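Local coordinates for protein quinone oxidoreductase (Escherichia coli, PDB 1QOR) that catalyses the NADPH-dependent one-electron reduction of quinones to semiquinones, working as a homodimer of the zinc-containing alcohol dehydrogenase family, at residues L145-A150 and E195-R200; E199-I204 and K208-V213; D220-S225 and G233-F238. One frame throughout, in Å; residues are numbered along the deposited sequence.

Contact 1. Residues L145-A150 and E195-R200; sequences LFHAAA and EDLVER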
loop_
_atom_site.group_PDB
_atom_site.type_symbol
_atom_site.label_atom_id
_atom_site.label_comp_id
_atom_site.label_asym_id
_atom_site.label_seq_id
_atom_site.Cartn_x
_atom_site.Cartn_y
_atom_site.Cartn_z
ATOM N N LEU A 145 7.327 -4.710 14.112
ATOM C CA LEU A 145 7.653 -6.098 13.851
ATOM C C LEU A 145 8.594 -6.284 12.631
ATOM O O LEU A 145 8.452 -5.580 11.598
ATOM C CB LEU A 145 6.350 -6.890 13.698
ATOM C CG LEU A 145 6.421 -8.395 13.440
ATOM C CD1 LEU A 145 6.938 -9.089 14.656
ATOM C CD2 LEU A 145 5.009 -8.905 13.071
ATOM N N PHE A 146 9.526 -7.245 12.724
ATOM C CA PHE A 146 10.477 -7.480 11.651
ATOM C C PHE A 146 10.708 -8.968 11.608
ATOM O O PHE A 146 11.244 -9.534 12.550
ATOM C CB PHE A 146 11.777 -6.716 11.923
ATOM C CG PHE A 146 12.636 -6.482 10.703
ATOM C CD1 PHE A 146 13.340 -7.538 10.102
ATOM C CD2 PHE A 146 12.749 -5.206 10.151
ATOM C CE1 PHE A 146 14.151 -7.318 8.955
ATOM C CE2 PHE A 146 13.546 -4.971 9.016
ATOM C CZ PHE A 146 14.252 -6.039 8.416
ATOM N N HIS A 147 10.288 -9.605 10.520
ATOM C CA HIS A 147 10.392 -11.043 10.347
ATOM C C HIS A 147 11.745 -11.569 10.014
ATOM O O HIS A 147 12.562 -10.866 9.455
ATOM C CB HIS A 147 9.404 -11.502 9.290
ATOM C CG HIS A 147 7.976 -11.431 9.739
ATOM N ND1 HIS A 147 7.321 -12.492 10.324
ATOM C CD2 HIS A 147 7.064 -10.437 9.653
ATOM C CE1 HIS A 147 6.065 -12.162 10.565
ATOM N NE2 HIS A 147 5.884 -10.918 10.166
ATOM N N ALA A 148 11.981 -12.824 10.362
ATOM C CA ALA A 148 13.254 -13.488 10.069
ATOM C C ALA A 148 14.433 -12.623 10.572
ATOM O O ALA A 148 15.378 -12.282 9.821
ATOM C CB ALA A 148 13.338 -13.773 8.519
ATOM N N ALA A 149 14.366 -12.283 11.861
ATOM C CA ALA A 149 15.328 -11.415 12.517
ATOM C C ALA A 149 16.760 -11.923 12.741
ATOM O O ALA A 149 17.637 -11.135 13.056
ATOM C CB ALA A 149 14.740 -10.897 13.813
ATOM N N ALA A 150 17.018 -13.205 12.553
ATOM C CA ALA A 150 18.384 -13.708 12.711
ATOM C C ALA A 150 19.075 -13.954 11.352
ATOM O O ALA A 150 20.160 -14.576 11.309
ATOM C CB ALA A 150 18.372 -15.002 13.507
ATOM N N GLU A 195 5.273 -20.308 18.603
ATOM C CA GLU A 195 4.287 -19.515 19.274
ATOM C C GLU A 195 3.195 -19.019 18.359
ATOM O O GLU A 195 3.258 -19.173 17.127
ATOM C CB GLU A 195 4.960 -18.315 19.944
ATOM C CG GLU A 195 6.188 -18.656 20.783
ATOM C CD GLU A 195 6.781 -17.432 21.463
ATOM O OE1 GLU A 195 6.093 -16.825 22.324
ATOM O OE2 GLU A 195 7.930 -17.065 21.141
ATOM N N ASP A 196 2.215 -18.377 18.992
ATOM C CA ASP A 196 1.107 -17.771 18.297
ATOM C C ASP A 196 1.521 -16.338 18.111
ATOM O O ASP A 196 1.391 -15.522 19.031
ATOM C CB ASP A 196 -0.136 -17.797 19.139
ATOM C CG ASP A 196 -1.338 -17.341 18.359
ATOM O OD1 ASP A 196 -1.460 -16.134 18.070
ATOM O OD2 ASP A 196 -2.153 -18.207 17.995
ATOM N N LEU A 197 2.024 -16.035 16.926
ATOM C CA LEU A 197 2.508 -14.700 16.618
ATOM C C LEU A 197 1.596 -13.530 16.926
ATOM O O LEU A 197 2.059 -12.498 17.459
ATOM C CB LEU A 197 2.919 -14.635 15.139
ATOM C CG LEU A 197 3.174 -13.287 14.456
ATOM C CD1 LEU A 197 4.309 -12.541 15.113
ATOM C CD2 LEU A 197 3.537 -13.576 13.005
ATOM N N VAL A 198 0.326 -13.647 16.524
ATOM C CA VAL A 198 -0.632 -12.551 16.694
ATOM C C VAL A 198 -0.943 -12.298 18.151
ATOM O O VAL A 198 -0.889 -11.149 18.602
ATOM C CB VAL A 198 -1.939 -12.775 15.844
ATOM C CG1 VAL A 198 -2.978 -11.719 16.167
ATOM C CG2 VAL A 198 -1.604 -12.681 14.323
ATOM N N GLU A 199 -1.234 -13.365 18.907
ATOM C CA GLU A 199 -1.517 -13.219 20.324
ATOM C C GLU A 199 -0.273 -12.681 21.079
ATOM O O GLU A 199 -0.397 -11.730 21.863
ATOM C CB GLU A 199 -2.023 -14.533 20.911
ATOM C CG GLU A 199 -3.485 -14.895 20.511
ATOM C CD GLU A 199 -4.499 -13.684 20.510
ATOM O OE1 GLU A 199 -4.540 -12.917 21.502
ATOM O OE2 GLU A 199 -5.266 -13.502 19.508
ATOM N N ARG A 200 0.922 -13.224 20.820
ATOM C CA ARG A 200 2.121 -12.713 21.513
ATOM C C ARG A 200 2.347 -11.263 21.147
ATOM O O ARG A 200 2.691 -10.454 22.008
ATOM C CB ARG A 200 3.381 -13.512 21.170
ATOM C CG ARG A 200 3.511 -14.867 21.854
ATOM C CD ARG A 200 3.899 -14.707 23.333
ATOM N NE ARG A 200 5.301 -14.325 23.542
ATOM C CZ ARG A 200 5.699 -13.376 24.395
ATOM N NH1 ARG A 200 4.813 -12.686 25.135
ATOM N NH2 ARG A 200 6.993 -13.121 24.524
#
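The isobutyl end of Leu197 overlaps both Leu145 and His147, one methyl to each. CD1 of Leu197 meets CD2 of Leu145 at 4.2 Å, while its other methyl, CD2, comes to the rim of the imidazole, 3.8 Å from CE1 of His147 and near the ring plane. With CG of Leu197 anti to the backbone N (chi1 166°), the branch extends from the first turn of its helix toward the strand. It has to, since the CA atoms of Leu145 and Leu197 are 10.4 Å apart and the bridge is made by side chains alone. His147 offers carbon to the leucine; NE2 of the same buried ring makes a weak hydrogen bond with OG of Ser225, so a polar atom in this apolar contact has a partner.

Behind Leu197 the helix start is fixed locally: OD1 of the N-cap residue Asp196 accepts from N of Glu199 at 2.9 Å, a nearly straight bond of 167°. Arg200 NE pairs with Glu195 OE1 in a salt bridge on the helix's flank. This is helix-on-sheet packing of a Rossmann domain, placed where the strand 143-146 runs out into the loop whose Ala148 touches NADPH.

Contact 2. Residues E199-I204 and K208-V213; sequences ERLKEI and KKVRVV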
loop_
_atom_site.group_PDB
_atom_site.type_symbol
_atom_site.label_atom_id
_atom_site.label_comp_id
_atom_site.label_asym_id
_atom_site.label_seq_id
_atom_site.Cartn_x
_atom_site.Cartn_y
_atom_site.Cartn_z
ATOM N N GLU A 199 -1.234 -13.365 18.907
ATOM C CA GLU A 199 -1.517 -13.219 20.324
ATOM C C GLU A 199 -0.273 -12.681 21.079
ATOM O O GLU A 199 -0.397 -11.730 21.863
ATOM C CB GLU A 199 -2.023 -14.533 20.911
ATOM C CG GLU A 199 -3.485 -14.895 20.511
ATOM C CD GLU A 199 -4.499 -13.684 20.510
ATOM O OE1 GLU A 199 -4.540 -12.917 21.502
ATOM O OE2 GLU A 199 -5.266 -13.502 19.508
ATOM N N ARG A 200 0.922 -13.224 20.820
ATOM C CA ARG A 200 2.121 -12.713 21.513
ATOM C C ARG A 200 2.347 -11.263 21.147
ATOM O O ARG A 200 2.691 -10.454 22.008
ATOM C CB ARG A 200 3.381 -13.512 21.170
ATOM C CG ARG A 200 3.511 -14.867 21.854
ATOM C CD ARG A 200 3.899 -14.707 23.333
ATOM N NE ARG A 200 5.301 -14.325 23.542
ATOM C CZ ARG A 200 5.699 -13.376 24.395
ATOM N NH1 ARG A 200 4.813 -12.686 25.135
ATOM N NH2 ARG A 200 6.993 -13.121 24.524
ATOM N N LEU A 201 2.137 -10.898 19.880
ATOM C CA LEU A 201 2.342 -9.513 19.494
ATOM C C LEU A 201 1.377 -8.571 20.205
ATOM O O LEU A 201 1.752 -7.449 20.597
ATOM C CB LEU A 201 2.322 -9.311 17.958
ATOM C CG LEU A 201 2.501 -7.778 17.808
ATOM C CD1 LEU A 201 3.821 -7.425 17.240
ATOM C CD2 LEU A 201 1.303 -7.017 17.202
ATOM N N LYS A 202 0.133 -8.991 20.376
ATOM C CA LYS A 202 -0.837 -8.152 21.099
ATOM C C LYS A 202 -0.442 -8.024 22.587
ATOM O O LYS A 202 -0.555 -6.953 23.194
ATOM C CB LYS A 202 -2.247 -8.729 20.999
ATOM C CG LYS A 202 -2.869 -8.502 19.647
ATOM C CD LYS A 202 -4.295 -8.990 19.594
ATOM C CE LYS A 202 -4.378 -10.454 19.924
ATOM N NZ LYS A 202 -5.826 -10.899 19.972
ATOM N N GLU A 203 0.031 -9.131 23.152
ATOM C CA GLU A 203 0.472 -9.174 24.533
ATOM C C GLU A 203 1.657 -8.210 24.726
ATOM O O GLU A 203 1.563 -7.280 25.528
ATOM C CB GLU A 203 0.856 -10.615 24.865
ATOM C CG GLU A 203 1.291 -10.836 26.270
ATOM C CD GLU A 203 1.356 -12.303 26.630
ATOM O OE1 GLU A 203 1.693 -13.099 25.726
ATOM O OE2 GLU A 203 1.081 -12.655 27.822
ATOM N N ILE A 204 2.693 -8.353 23.890
ATOM C CA ILE A 204 3.911 -7.527 23.951
ATOM C C ILE A 204 3.639 -6.028 23.807
ATOM O O ILE A 204 4.320 -5.184 24.445
ATOM C CB ILE A 204 4.963 -7.978 22.867
ATOM C CG1 ILE A 204 5.563 -9.344 23.200
ATOM C CG2 ILE A 204 6.108 -7.008 22.762
ATOM C CD1 ILE A 204 6.325 -9.984 22.030
ATOM N N LYS A 208 -1.959 -2.668 21.835
ATOM C CA LYS A 208 -1.940 -1.587 20.874
ATOM C C LYS A 208 -1.581 -1.973 19.434
ATOM O O LYS A 208 -1.870 -1.227 18.493
ATOM C CB LYS A 208 -0.945 -0.522 21.312
ATOM C CG LYS A 208 -1.351 0.225 22.558
ATOM C CD LYS A 208 -0.478 1.473 22.762
ATOM N N LYS A 209 -0.926 -3.109 19.262
ATOM C CA LYS A 209 -0.464 -3.506 17.952
ATOM C C LYS A 209 0.622 -2.532 17.441
ATOM O O LYS A 209 1.041 -1.571 18.108
ATOM C CB LYS A 209 -1.617 -3.675 16.976
ATOM C CG LYS A 209 -2.442 -4.928 17.237
ATOM C CD LYS A 209 -3.590 -5.009 16.259
ATOM C CE LYS A 209 -4.255 -6.379 16.316
ATOM N NZ LYS A 209 -5.220 -6.598 15.181
ATOM N N VAL A 210 1.016 -2.728 16.206
ATOM C CA VAL A 210 2.129 -1.986 15.645
ATOM C C VAL A 210 1.739 -1.164 14.407
ATOM O O VAL A 210 0.759 -1.481 13.765
ATOM C CB VAL A 210 3.220 -3.125 15.449
ATOM C CG1 VAL A 210 3.647 -3.375 14.035
ATOM C CG2 VAL A 210 4.318 -3.033 16.541
ATOM N N ARG A 211 2.424 -0.055 14.156
ATOM C CA ARG A 211 2.139 0.790 13.000
ATOM C C ARG A 211 2.798 0.265 11.693
ATOM O O ARG A 211 2.327 0.571 10.600
ATOM C CB ARG A 211 2.628 2.218 13.225
ATOM C CG ARG A 211 1.557 3.201 13.545
ATOM N N VAL A 212 3.904 -0.477 11.803
ATOM C CA VAL A 212 4.546 -1.013 10.628
ATOM C C VAL A 212 5.078 -2.428 10.865
ATOM O O VAL A 212 5.503 -2.751 11.982
ATOM C CB VAL A 212 5.640 -0.059 10.126
ATOM C CG1 VAL A 212 6.710 0.124 11.221
ATOM C CG2 VAL A 212 6.240 -0.578 8.797
ATOM N N VAL A 213 4.988 -3.266 9.820
ATOM C CA VAL A 213 5.438 -4.654 9.795
ATOM C C VAL A 213 6.339 -4.826 8.592
ATOM O O VAL A 213 5.935 -4.493 7.474
ATOM C CB VAL A 213 4.275 -5.664 9.579
ATOM C CG1 VAL A 213 4.828 -7.045 9.370
ATOM C CG2 VAL A 213 3.370 -5.745 10.836
#
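Segment 199-204 of helix 197-204 and the returning chain 208-213 lie closest at Lys202 and Lys209, whose CA atoms are 5.6 Å apart, and the two backbones then diverge as the chain enters its strand. This short helix-to-strand return is packed by a buried leucine within and by two lysine stems at its more open margin.

Leu201 is the inner element. A chi1 of 178° swings its branch away from its own backbone N and off the helix toward the incoming chain. There CD2 rests 4.0 Å from CA of Lys209, against backbone more than side chain, and CD1 reaches CG2 of Val210 at a loose 4.5 Å.

On the outer side Lys202 and Lys209 run alongside each other and point the same way. CE of Lys209 lies 4.2 Å from CG of Lys202 and equally far from its CD, so the contact is between methylenes. The ammonium groups are kept apart, NZ of Lys202 and NZ of Lys209 being 6.5 Å from one another, and each has its own partner. Lys202, bent at chi3 (-58°), brings NZ to the carboxylate of Glu199 one turn back, 2.7 Å from OE2 on its syn side; Lys209, extended beyond CG, gives its NZ to the backbone O of Asp227. This separation probably lessens the cost of placing two like charges side by side.

OG1 of Thr205, in the connection, accepts from N of Lys209 and is also hydrogen-bonded to O of Leu201. Around this return, Leu201 also packs on Cys228, Val210 touches Leu229 of strand 229-230, Ile204 packs on Gln188 and Ile190 of strand 188-191, and strand 210-215, which holds Val213, runs in the parallel sheet between strands 143-146 and 233-237.

Contact 3. Residues D220-S225 and G233-F238; sequences DTWERS and GLMVSF. With NDP (NADPH dihydro-nicotinamide-adenine-dinucleotide phosphate), chain D.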
loop_
_atom_site.group_PDB
_atom_site.type_symbol
_atom_site.label_atom_id
_atom_site.label_comp_id
_atom_site.label_asym_id
_atom_site.label_seq_id
_atom_site.Cartn_x
_atom_site.Cartn_y
_atom_site.Cartn_z
ATOM N N ASP A 220 3.830 -17.505 3.840
ATOM C CA ASP A 220 3.501 -18.081 5.156
ATOM C C ASP A 220 3.001 -17.136 6.239
ATOM O O ASP A 220 2.164 -17.531 7.038
ATOM C CB ASP A 220 4.656 -18.928 5.702
ATOM C CG ASP A 220 4.868 -20.216 4.916
ATOM O OD1 ASP A 220 4.034 -20.568 4.033
ATOM O OD2 ASP A 220 5.888 -20.904 5.178
ATOM N N THR A 221 3.396 -15.869 6.180
ATOM C CA THR A 221 3.044 -14.925 7.232
ATOM C C THR A 221 2.091 -13.804 6.858
ATOM O O THR A 221 1.700 -12.995 7.715
ATOM C CB THR A 221 4.330 -14.283 7.807
ATOM O OG1 THR A 221 5.167 -13.819 6.721
ATOM C CG2 THR A 221 5.102 -15.304 8.647
ATOM N N TRP A 222 1.711 -13.765 5.591
ATOM C CA TRP A 222 0.838 -12.728 5.076
ATOM C C TRP A 222 -0.349 -12.346 5.969
ATOM O O TRP A 222 -0.505 -11.192 6.366
ATOM C CB TRP A 222 0.364 -13.120 3.642
ATOM C CG TRP A 222 -0.651 -12.145 3.007
ATOM C CD1 TRP A 222 -1.960 -12.405 2.735
ATOM C CD2 TRP A 222 -0.431 -10.755 2.642
ATOM N NE1 TRP A 222 -2.562 -11.279 2.239
ATOM C CE2 TRP A 222 -1.655 -10.254 2.169
ATOM C CE3 TRP A 222 0.686 -9.903 2.662
ATOM C CZ2 TRP A 222 -1.810 -8.928 1.718
ATOM C CZ3 TRP A 222 0.536 -8.581 2.201
ATOM C CH2 TRP A 222 -0.708 -8.109 1.737
ATOM N N GLU A 223 -1.213 -13.302 6.234
ATOM C CA GLU A 223 -2.396 -13.049 7.032
ATOM C C GLU A 223 -2.052 -12.683 8.497
ATOM O O GLU A 223 -2.596 -11.700 9.048
ATOM C CB GLU A 223 -3.333 -14.261 6.927
ATOM C CG GLU A 223 -4.677 -13.958 6.202
ATOM C CD GLU A 223 -4.713 -14.406 4.718
ATOM O OE1 GLU A 223 -3.813 -15.213 4.309
ATOM O OE2 GLU A 223 -5.652 -13.961 3.968
ATOM N N ARG A 224 -1.117 -13.424 9.098
ATOM C CA ARG A 224 -0.683 -13.131 10.470
ATOM C C ARG A 224 -0.133 -11.692 10.603
ATOM O O ARG A 224 -0.566 -10.939 11.488
ATOM C CB ARG A 224 0.306 -14.200 10.981
ATOM C CG ARG A 224 -0.420 -15.503 11.320
ATOM C CD ARG A 224 0.470 -16.679 11.745
ATOM N NE ARG A 224 1.389 -17.080 10.688
ATOM C CZ ARG A 224 2.500 -17.791 10.886
ATOM N NH1 ARG A 224 2.826 -18.209 12.104
ATOM N NH2 ARG A 224 3.358 -17.982 9.886
ATOM N N SER A 225 0.665 -11.249 9.622
ATOM C CA SER A 225 1.216 -9.910 9.662
ATOM C C SER A 225 0.155 -8.817 9.565
ATOM O O SER A 225 0.226 -7.797 10.289
ATOM C CB SER A 225 2.251 -9.752 8.587
ATOM O OG SER A 225 3.393 -10.542 8.890
ATOM N N GLY A 233 -2.216 1.113 9.366
ATOM C CA GLY A 233 -0.805 0.772 9.471
ATOM C C GLY A 233 -0.224 0.415 8.117
ATOM O O GLY A 233 -0.954 0.288 7.116
ATOM N N LEU A 234 1.089 0.218 8.074
ATOM C CA LEU A 234 1.784 -0.087 6.833
ATOM C C LEU A 234 2.417 -1.443 6.813
ATOM O O LEU A 234 3.246 -1.736 7.665
ATOM C CB LEU A 234 2.866 0.941 6.572
ATOM C CG LEU A 234 3.767 0.690 5.350
ATOM C CD1 LEU A 234 3.055 0.892 3.968
ATOM C CD2 LEU A 234 4.952 1.648 5.476
ATOM N N MET A 235 2.044 -2.262 5.830
ATOM C CA MET A 235 2.597 -3.597 5.666
ATOM C C MET A 235 3.669 -3.513 4.567
ATOM O O MET A 235 3.358 -3.097 3.430
ATOM C CB MET A 235 1.476 -4.590 5.295
ATOM C CG MET A 235 1.948 -5.924 4.727
ATOM S SD MET A 235 2.890 -6.923 5.905
ATOM C CE MET A 235 2.849 -8.606 5.227
ATOM N N VAL A 236 4.933 -3.800 4.923
ATOM C CA VAL A 236 6.040 -3.791 3.968
ATOM C C VAL A 236 6.409 -5.216 3.568
ATOM O O VAL A 236 7.023 -5.960 4.344
ATOM C CB VAL A 236 7.276 -3.029 4.521
ATOM C CG1 VAL A 236 8.389 -2.893 3.413
ATOM C CG2 VAL A 236 6.852 -1.622 5.014
ATOM N N SER A 237 5.922 -5.657 2.404
ATOM C CA SER A 237 6.223 -7.002 1.898
ATOM C C SER A 237 7.493 -6.859 1.039
ATOM O O SER A 237 7.453 -6.267 -0.045
ATOM C CB SER A 237 5.061 -7.485 1.055
ATOM O OG SER A 237 5.268 -8.831 0.667
ATOM N N PHE A 238 8.637 -7.365 1.513
ATOM C CA PHE A 238 9.876 -7.145 0.778
ATOM C C PHE A 238 10.685 -8.385 0.510
ATOM O O PHE A 238 11.862 -8.291 0.191
ATOM C CB PHE A 238 10.718 -6.043 1.483
ATOM C CG PHE A 238 11.438 -6.497 2.745
ATOM C CD1 PHE A 238 10.779 -6.525 3.967
ATOM C CD2 PHE A 238 12.795 -6.851 2.698
ATOM C CE1 PHE A 238 11.443 -6.892 5.139
ATOM C CE2 PHE A 238 13.487 -7.230 3.848
ATOM C CZ PHE A 238 12.814 -7.252 5.083
HETATM P PA NDP D . 18.155 -14.746 5.120
HETATM O O1A NDP D . 19.587 -14.940 5.462
HETATM O O2A NDP D . 17.331 -13.867 5.991
HETATM O O5B NDP D . 17.451 -16.110 4.897
HETATM C C5B NDP D . 16.058 -16.249 4.797
HETATM C C4B NDP D . 15.507 -16.565 6.154
HETATM O O4B NDP D . 14.110 -16.403 5.949
HETATM C C3B NDP D . 15.676 -18.000 6.669
HETATM O O3B NDP D . 16.967 -18.135 7.321
HETATM C C2B NDP D . 14.408 -18.209 7.484
HETATM O O2B NDP D . 14.687 -17.860 8.833
HETATM C C1B NDP D . 13.346 -17.234 6.810
HETATM N N9A NDP D . 12.341 -18.132 6.220
HETATM C C8A NDP D . 11.063 -18.271 6.575
HETATM N N7A NDP D . 10.486 -19.224 5.831
HETATM C C5A NDP D . 11.441 -19.646 5.033
HETATM C C6A NDP D . 11.308 -20.664 4.097
HETATM N N6A NDP D . 10.174 -21.325 3.901
HETATM N N1A NDP D . 12.408 -20.953 3.400
HETATM C C2A NDP D . 13.592 -20.305 3.580
HETATM N N3A NDP D . 13.708 -19.331 4.486
HETATM C C4A NDP D . 12.621 -18.994 5.239
HETATM O O3 NDP D . 18.231 -14.044 3.696
HETATM P PN NDP D . 18.674 -12.627 3.154
HETATM O O1N NDP D . 19.187 -11.731 4.252
HETATM O O2N NDP D . 19.522 -12.833 1.919
HETATM O O5D NDP D . 17.201 -12.085 2.658
HETATM C C5D NDP D . 16.057 -11.961 3.491
HETATM C C4D NDP D . 14.839 -11.646 2.688
HETATM O O4D NDP D . 14.904 -10.292 2.186
HETATM C C3D NDP D . 14.656 -12.550 1.474
HETATM O O3D NDP D . 13.276 -12.898 1.327
HETATM C C2D NDP D . 15.139 -11.633 0.329
HETATM O O2D NDP D . 14.607 -12.024 -0.912
HETATM C C1D NDP D . 14.623 -10.281 0.729
HETATM N N1N NDP D . 15.332 -9.037 0.325
HETATM C C2N NDP D . 14.615 -7.996 -0.212
HETATM C C3N NDP D . 15.294 -6.845 -0.570
HETATM C C7N NDP D . 14.543 -5.646 -1.135
HETATM O O7N NDP D . 15.128 -4.606 -1.414
HETATM N N7N NDP D . 13.248 -5.828 -1.284
HETATM C C4N NDP D . 16.662 -6.719 -0.392
HETATM C C5N NDP D . 17.376 -7.790 0.160
HETATM C C6N NDP D . 16.697 -8.946 0.506
HETATM P P2B NDP D . 13.852 -18.563 10.091
HETATM O O1X NDP D . 14.229 -17.761 11.275
HETATM O O2X NDP D . 12.431 -18.440 9.741
HETATM O O3X NDP D . 14.339 -19.956 10.087
#
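Met235 reaches out from strand 233-237 of the Rossmann-type parallel sheet to helix 222-227, which packs over it. From CB the side chain heads for the helix, and CG comes 3.9 Å from CZ3 of Trp222. The bend at chi2 (65°) then lays SD 4.0 Å from CB of Ser225. At the tip, CE fits between the two helix residues, 3.6 Å from CE3 of Trp222 and equally close to CB of Ser225, meeting the indole at a slant. Cutting Met235 back to an alanine is likely to leave CE3 and CZ3 of Trp222 and the CB of Ser225 without their apolar partner and to open a gap between helix and strand. OG of Ser225 is hydrogen-bonded to OD2 of Asp215, and Trp222 also packs on Leu250 of the second subunit, so the same indole reaches the dimer interface.

Just past the strand's end, Phe238 belongs to the NADP(+) site. A hydrogen bond from N7N of the carboxamide to its backbone O is doubtful, because that oxygen is modelled too near the nicotinamide. The ring itself approaches the cofactor edge-on, near its own plane, with CD2 of Phe238 3.6 Å from C2N of NADPH.

Overall arrangement
Read from the N terminus, contact 1 closes the longest loop: strand 143-146 leads through strands 167-172 and 188-191 with their helices before helix 197-204 returns to it. Contact 2 starts on the very residues where contact 1 ends, sharing Glu199 and Arg200, and closes the short turn into strand 210-215. Contact 3 follows in series, folding helix 222-227 back against strand 233-237. None nests or crosses; the three closures succeed one another. The sheet joins them, strand 210-215 lying between 143-146 and 233-237, with Val213 packing on Leu145 and bonding to Val236. Segment 220-225 also touches contact 1, Thr221 packing on His147 and Arg224 O lying against Val198.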